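Local coordinates for protein ralf, proline/betaine transporter (Legionella pneumophila, PDB 4D7Q) that probably acts as a guanine nucleotide exchange factor, here as an engineered chimera of a Legionella Sec7 domain and a Rickettsia capping domain, at residues Lys255-Leu258 and Ser259-Gly263; Glu109-Lys112 and Ile113-Val117; Pro9-Glu12 and Lys13-Glu17. The protein carries 2 engineered substitutions. One frame throughout, in Å; residues are numbered along the deposited sequence.

Contact 1 (Lys255-Leu258 and Ser259-Gly263); sequences KTFL and SKFTG
Phe257 and Phe261, one helical turn apart, form an offset stack: the ring centroids are 4.8 Å apart and the planes meet at 30°. The overlap is partial. Phe261 CD2 stands over one face of the Phe257 ring, toward its rim, and the closest approach is Phe257 CZ to Phe261 CE2 at 3.5 Å. The two side chains arrive by different routes. Phe257 turns CG away from its own N (chi1 179°), which swings a side chain that starts out away from the following turn back to the neighbouring ring, whereas Phe261 leaves its backbone already directed toward 255-258. The Phe257 carbonyl O lies in the plane of the Phe261 ring, at its edge. Both rings stand on the short helix 256-262 of the Rickettsia capping domain and meet helix 135-152 of the Sec7 part, Phe257 at Tyr139 and Phe261 at Phe143, across the fusion. Lys255 is the N-cap; its O accepts Ser259 N at 3.1 Å in a nearly straight bond. One turn on from Leu258, Thr262 OG1 donates to Leu258 O at 2.7 Å, from above the carbonyl plane, and also bonds Tyr264 N. The same carbonyl receives Thr262 N in a weak bond at 3.0 Å, so backbone and hydroxyl of one residue share an acceptor. Beside them the methyls Leu258 CD1 and Thr262 CG2 pack at 3.8 Å. Gly263, with positive phi, then leaves the helix.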
# COMPACT_ATOMS: atom_id res chain seq x y z
N LYS A 255 8.01 -10.83 -2.26
CA LYS A 255 7.51 -12.21 -2.22
C LYS A 255 6.84 -12.40 -3.58
O LYS A 255 6.23 -11.47 -4.09
CB LYS A 255 6.49 -12.38 -1.10
CG LYS A 255 7.13 -12.24 0.28
CD LYS A 255 6.11 -11.90 1.36
CE LYS A 255 5.52 -10.53 1.20
NZ LYS A 255 4.07 -10.59 1.44
N THR A 256 7.04 -13.56 -4.19
CA THR A 256 6.51 -13.87 -5.53
C THR A 256 5.01 -13.73 -5.65
O THR A 256 4.52 -13.23 -6.66
CB THR A 256 7.00 -15.24 -5.99
OG1 THR A 256 6.85 -16.13 -4.89
CG2 THR A 256 8.45 -15.22 -6.42
N PHE A 257 4.28 -14.17 -4.60
CA PHE A 257 2.82 -14.08 -4.56
C PHE A 257 2.41 -12.59 -4.72
O PHE A 257 1.69 -12.25 -5.65
CB PHE A 257 2.27 -14.72 -3.25
CG PHE A 257 0.76 -14.64 -3.12
CD1 PHE A 257 0.13 -13.46 -2.73
CD2 PHE A 257 -0.04 -15.73 -3.45
CE1 PHE A 257 -1.28 -13.37 -2.67
CE2 PHE A 257 -1.44 -15.64 -3.38
CZ PHE A 257 -2.05 -14.48 -2.94
N LEU A 258 2.93 -11.70 -3.85
CA LEU A 258 2.64 -10.27 -3.89
C LEU A 258 2.97 -9.62 -5.26
O LEU A 258 2.17 -8.87 -5.76
CB LEU A 258 3.36 -9.54 -2.74
CG LEU A 258 3.00 -8.03 -2.54
CD1 LEU A 258 1.53 -7.85 -2.23
CD2 LEU A 258 3.82 -7.43 -1.44
N SER A 259 4.14 -9.94 -5.83
CA SER A 259 4.60 -9.48 -7.13
C SER A 259 3.56 -9.78 -8.23
O SER A 259 3.29 -8.94 -9.08
CB SER A 259 5.92 -10.17 -7.48
OG SER A 259 6.56 -9.46 -8.52
N LYS A 260 2.99 -11.01 -8.22
CA LYS A 260 2.00 -11.44 -9.20
C LYS A 260 0.70 -10.66 -9.08
O LYS A 260 0.14 -10.27 -10.09
CB LYS A 260 1.72 -12.95 -9.08
CG LYS A 260 2.86 -13.80 -9.61
CD LYS A 260 2.54 -15.27 -9.40
CE LYS A 260 3.57 -16.19 -10.01
NZ LYS A 260 3.16 -17.60 -9.77
N PHE A 261 0.27 -10.39 -7.85
CA PHE A 261 -0.99 -9.68 -7.61
C PHE A 261 -0.92 -8.17 -7.69
O PHE A 261 -1.95 -7.52 -7.75
CB PHE A 261 -1.67 -10.19 -6.30
CG PHE A 261 -2.47 -11.48 -6.48
CD1 PHE A 261 -3.77 -11.44 -6.93
CD2 PHE A 261 -1.90 -12.72 -6.20
CE1 PHE A 261 -4.51 -12.63 -7.10
CE2 PHE A 261 -2.63 -13.90 -6.37
CZ PHE A 261 -3.93 -13.85 -6.82
N THR A 262 0.29 -7.59 -7.69
CA THR A 262 0.39 -6.12 -7.71
C THR A 262 1.35 -5.59 -8.76
O THR A 262 1.36 -4.38 -9.04
CB THR A 262 0.91 -5.61 -6.35
OG1 THR A 262 2.18 -6.17 -6.13
CG2 THR A 262 -0.01 -5.93 -5.19
N GLY A 263 2.18 -6.48 -9.30
CA GLY A 263 3.17 -6.09 -10.30
C GLY A 263 4.42 -5.49 -9.69
O GLY A 263 5.29 -5.00 -10.43

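Contact 2 (Glu109-Lys112 and Ile113-Val117)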
# COMPACT_ATOMS: atom_id res chain seq x y z
N GLU A 109 0.79 1.33 -3.14
CA GLU A 109 2.08 0.66 -2.92
C GLU A 109 1.80 -0.77 -2.49
O GLU A 109 0.92 -0.99 -1.66
CB GLU A 109 2.92 1.39 -1.87
CG GLU A 109 3.41 2.73 -2.37
CD GLU A 109 3.93 3.60 -1.25
OE1 GLU A 109 4.96 3.23 -0.63
OE2 GLU A 109 3.25 4.59 -0.93
N ALA A 110 2.48 -1.74 -3.13
CA ALA A 110 2.23 -3.17 -2.89
C ALA A 110 2.38 -3.58 -1.42
O ALA A 110 1.52 -4.29 -0.90
CB ALA A 110 3.14 -4.02 -3.75
N GLN A 111 3.48 -3.18 -0.77
CA GLN A 111 3.74 -3.58 0.64
C GLN A 111 2.69 -3.05 1.59
O GLN A 111 2.35 -3.72 2.56
CB GLN A 111 5.12 -3.12 1.10
CG GLN A 111 6.29 -3.77 0.39
CD GLN A 111 7.55 -3.30 1.09
OE1 GLN A 111 7.70 -3.47 2.30
NE2 GLN A 111 8.38 -2.57 0.39
N LYS A 112 2.15 -1.85 1.27
CA LYS A 112 1.08 -1.19 2.02
C LYS A 112 -0.25 -1.95 1.84
O LYS A 112 -0.90 -2.28 2.83
CB LYS A 112 0.97 0.28 1.63
CG LYS A 112 2.16 1.09 2.12
CD LYS A 112 2.02 2.57 1.89
CE LYS A 112 3.20 3.28 2.52
NZ LYS A 112 3.32 4.64 1.96
N ILE A 113 -0.63 -2.27 0.59
CA ILE A 113 -1.89 -3.04 0.37
C ILE A 113 -1.79 -4.44 1.03
O ILE A 113 -2.78 -4.97 1.54
CB ILE A 113 -2.37 -3.07 -1.13
CG1 ILE A 113 -3.89 -3.43 -1.25
CG2 ILE A 113 -1.55 -4.03 -1.99
CD1 ILE A 113 -4.84 -2.30 -1.02
N ASP A 114 -0.58 -5.03 1.00
CA ASP A 114 -0.25 -6.32 1.59
C ASP A 114 -0.50 -6.27 3.11
O ASP A 114 -1.15 -7.15 3.66
CB ASP A 114 1.21 -6.66 1.31
CG ASP A 114 1.55 -8.11 1.56
OD1 ASP A 114 0.66 -8.95 1.45
OD2 ASP A 114 2.71 -8.39 1.82
N ARG A 115 -0.02 -5.22 3.80
CA ARG A 115 -0.26 -5.10 5.24
C ARG A 115 -1.76 -5.04 5.59
O ARG A 115 -2.19 -5.63 6.58
CB ARG A 115 0.51 -3.93 5.83
CG ARG A 115 1.98 -4.27 5.96
CD ARG A 115 2.78 -3.13 6.55
NE ARG A 115 4.15 -3.29 6.13
CZ ARG A 115 4.72 -2.59 5.16
NH1 ARG A 115 4.07 -1.58 4.59
NH2 ARG A 115 5.96 -2.85 4.79
N LEU A 116 -2.57 -4.37 4.76
CA LEU A 116 -4.02 -4.28 4.97
C LEU A 116 -4.72 -5.62 4.79
O LEU A 116 -5.54 -5.99 5.60
CB LEU A 116 -4.62 -3.21 4.03
CG LEU A 116 -4.18 -1.75 4.27
CD1 LEU A 116 -4.96 -0.82 3.39
CD2 LEU A 116 -4.29 -1.33 5.76
N VAL A 117 -4.38 -6.35 3.75
CA VAL A 117 -4.95 -7.67 3.47
C VAL A 117 -4.52 -8.66 4.58
O VAL A 117 -5.36 -9.40 5.09
CB VAL A 117 -4.63 -8.15 2.03
CG1 VAL A 117 -5.24 -9.52 1.74
CG2 VAL A 117 -5.10 -7.13 0.98
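Ile113 and Ala110 make the tight part of this turn: the branch methyl Ile113 CG2 sits 3.3 Å from Ala110 O, a carbonyl that also accepts Asp114 N at 2.9 Å. The methyl is placed there by the first torsion of Ile113, which sends CG1 anti to the backbone N (chi1 -160°) and leaves CG2 between N and the carbonyl carbon. Asp114 CB presses on the same Ala110 O from one residue further along, at 3.3 Å. Asp114 OD1 is hydrogen-bonded by Tyr139 OH, and OD2 has a salt-bridge partner in Lys255. All three residues are buried, and the side chains of Ala110 and Ile113 meet Thr262 of the capping domain, a junction made in the chimera. The segments form the first turns of helix 110-127 in the Sec7 domain, with Glu109 as N-cap; its carbonyl O takes Ile113 N at 3.0 Å, almost in line with the C=O. From the N-cap side chain, Glu109 OE2 meets Lys112 NZ in a 2.9 Å salt bridge, approached on the syn side but 35° out of the carboxylate plane; Asp66 is a second acidic partner of Lys112. The more solvent-accessible side belongs to Gln111 and Arg115, both partly exposed, whose side chains run alongside each other in the same direction. Their amide and guanidinium planes are turned 59° apart, and the guanidinium has one face over the backbone Gln111 O, offset toward its rim. Arg115 NH2 comes within 3.1 Å of Gln111 OE1. Arg115 NH1 is bonded to Ser69 O, while a glycerol molecule, probably from the crystallisation liquor, lies next to the Gln111 side chain.

Contact 3 (Pro9-Glu12 and Lys13-Glu17)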
# COMPACT_ATOMS: atom_id res chain seq x y z
N PRO A 9 -12.09 13.08 28.40
CA PRO A 9 -12.56 14.41 27.99
C PRO A 9 -11.51 15.24 27.24
O PRO A 9 -11.88 16.06 26.40
CB PRO A 9 -12.92 15.08 29.32
CG PRO A 9 -13.23 13.95 30.23
CD PRO A 9 -12.28 12.86 29.86
N GLU A 10 -10.21 15.02 27.53
CA GLU A 10 -9.13 15.74 26.87
C GLU A 10 -9.04 15.42 25.40
O GLU A 10 -8.83 16.33 24.59
CB GLU A 10 -7.79 15.61 27.61
CG GLU A 10 -7.79 16.37 28.93
CD GLU A 10 -8.00 17.87 28.91
OE1 GLU A 10 -7.61 18.52 27.91
OE2 GLU A 10 -8.54 18.40 29.90
N ILE A 11 -9.30 14.14 25.04
CA ILE A 11 -9.35 13.71 23.64
C ILE A 11 -10.61 14.32 22.97
O ILE A 11 -10.51 14.88 21.87
CB ILE A 11 -9.25 12.15 23.53
CG1 ILE A 11 -7.83 11.64 23.90
CG2 ILE A 11 -9.70 11.61 22.14
CD1 ILE A 11 -6.71 11.81 22.74
N GLU A 12 -11.77 14.25 23.64
CA GLU A 12 -13.05 14.79 23.16
C GLU A 12 -13.02 16.29 22.84
O GLU A 12 -13.47 16.69 21.77
CB GLU A 12 -14.21 14.44 24.12
CG GLU A 12 -14.38 12.94 24.29
CD GLU A 12 -15.80 12.38 24.31
OE1 GLU A 12 -16.65 12.95 25.04
OE2 GLU A 12 -16.03 11.34 23.65
N LYS A 13 -12.47 17.11 23.77
CA LYS A 13 -12.34 18.57 23.63
C LYS A 13 -11.49 18.93 22.43
O LYS A 13 -11.85 19.84 21.68
CB LYS A 13 -11.67 19.17 24.88
CG LYS A 13 -12.58 19.33 26.07
CD LYS A 13 -11.80 19.43 27.37
CE LYS A 13 -12.64 18.98 28.54
NZ LYS A 13 -11.86 18.92 29.80
N ALA A 14 -10.36 18.21 22.25
CA ALA A 14 -9.37 18.45 21.19
C ALA A 14 -9.71 17.89 19.79
O ALA A 14 -8.92 18.10 18.87
CB ALA A 14 -8.00 17.98 21.65
N GLN A 15 -10.87 17.22 19.62
CA GLN A 15 -11.26 16.62 18.33
C GLN A 15 -11.08 17.53 17.12
O GLN A 15 -10.40 17.13 16.18
CB GLN A 15 -12.66 15.98 18.36
CG GLN A 15 -12.79 14.70 19.20
CD GLN A 15 -11.81 13.61 18.85
OE1 GLN A 15 -10.78 13.43 19.51
NE2 GLN A 15 -12.11 12.83 17.83
N ARG A 16 -11.55 18.69 17.13
CA ARG A 16 -11.40 19.69 16.06
C ARG A 16 -9.94 20.08 15.84
O ARG A 16 -9.48 20.09 14.70
CB ARG A 16 -12.27 20.93 16.32
CG ARG A 16 -12.26 21.96 15.19
N GLU A 17 -9.26 20.40 16.78
CA GLU A 17 -7.84 20.72 16.67
C GLU A 17 -7.07 19.52 16.04
O GLU A 17 -6.21 19.74 15.19
CB GLU A 17 -7.27 21.03 18.08
CG GLU A 17 -5.94 21.76 18.05
CD GLU A 17 -5.07 21.72 19.29
OE1 GLU A 17 -5.61 21.59 20.41
OE2 GLU A 17 -3.83 21.86 19.14
O HOH W 1 -9.49 21.02 29.46
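Glu10 and Lys13 cross at an angle and meet in a weak salt bridge, with Glu10 OE2 3.4 Å from Lys13 NZ. The glutamate starts out away from the following turn, but its bend at chi2 (-61°) brings the carboxylate back, while the lysine stays extended beyond CG. A water reinforces the pair, donating to Glu10 OE2 at 2.8 Å and accepting from Lys13 NZ at 3.2 Å. On its way the lysine chain runs past Pro9: Lys13 CG lies 3.4 Å from Pro9 O, and Lys13 CE 4.0 Å from Pro9 CB. The same Pro9 O takes Lys13 N at 2.9 Å in a nearly straight bond. This lies near the N terminus of the chain, in the Sec7 part of the fusion and at the surface, where helix 9-13 leads into helix 15-24. The hydrogen-bond pattern slackens across the junction: Ala14 N reaches Glu10 O only weakly, and Gln15 N turns to Glu12 O, three residues back, in another weak bond. Gln15 CG rests against both carbonyl oxygens, 3.3 Å from Glu12 O and 3.5 Å from Ile11 O, its side chain crossing that of Ile11. The buried Ile11 side chain packs on Ile36 of helix 26-40.

From the N terminus the order is contact 3, contact 2, contact 1. Each spans a single local stretch of helical turns, so none closes a long loop, and being in series they neither nest nor cross. Contact 3 lies at the surface of the Legionella Sec7 part, its centre about 31 Å from that of contact 2 and about 42 Å from that of contact 1. Contacts 2 and 1 do touch: Lys255 NZ forms a salt bridge to Asp114 OD2 at 2.6 Å, and Leu258 CD2 packs near that oxygen. Helix 110-127 of the Sec7 domain thereby meets helix 256-262 of the capping domain, an interface between parts joined by engineering.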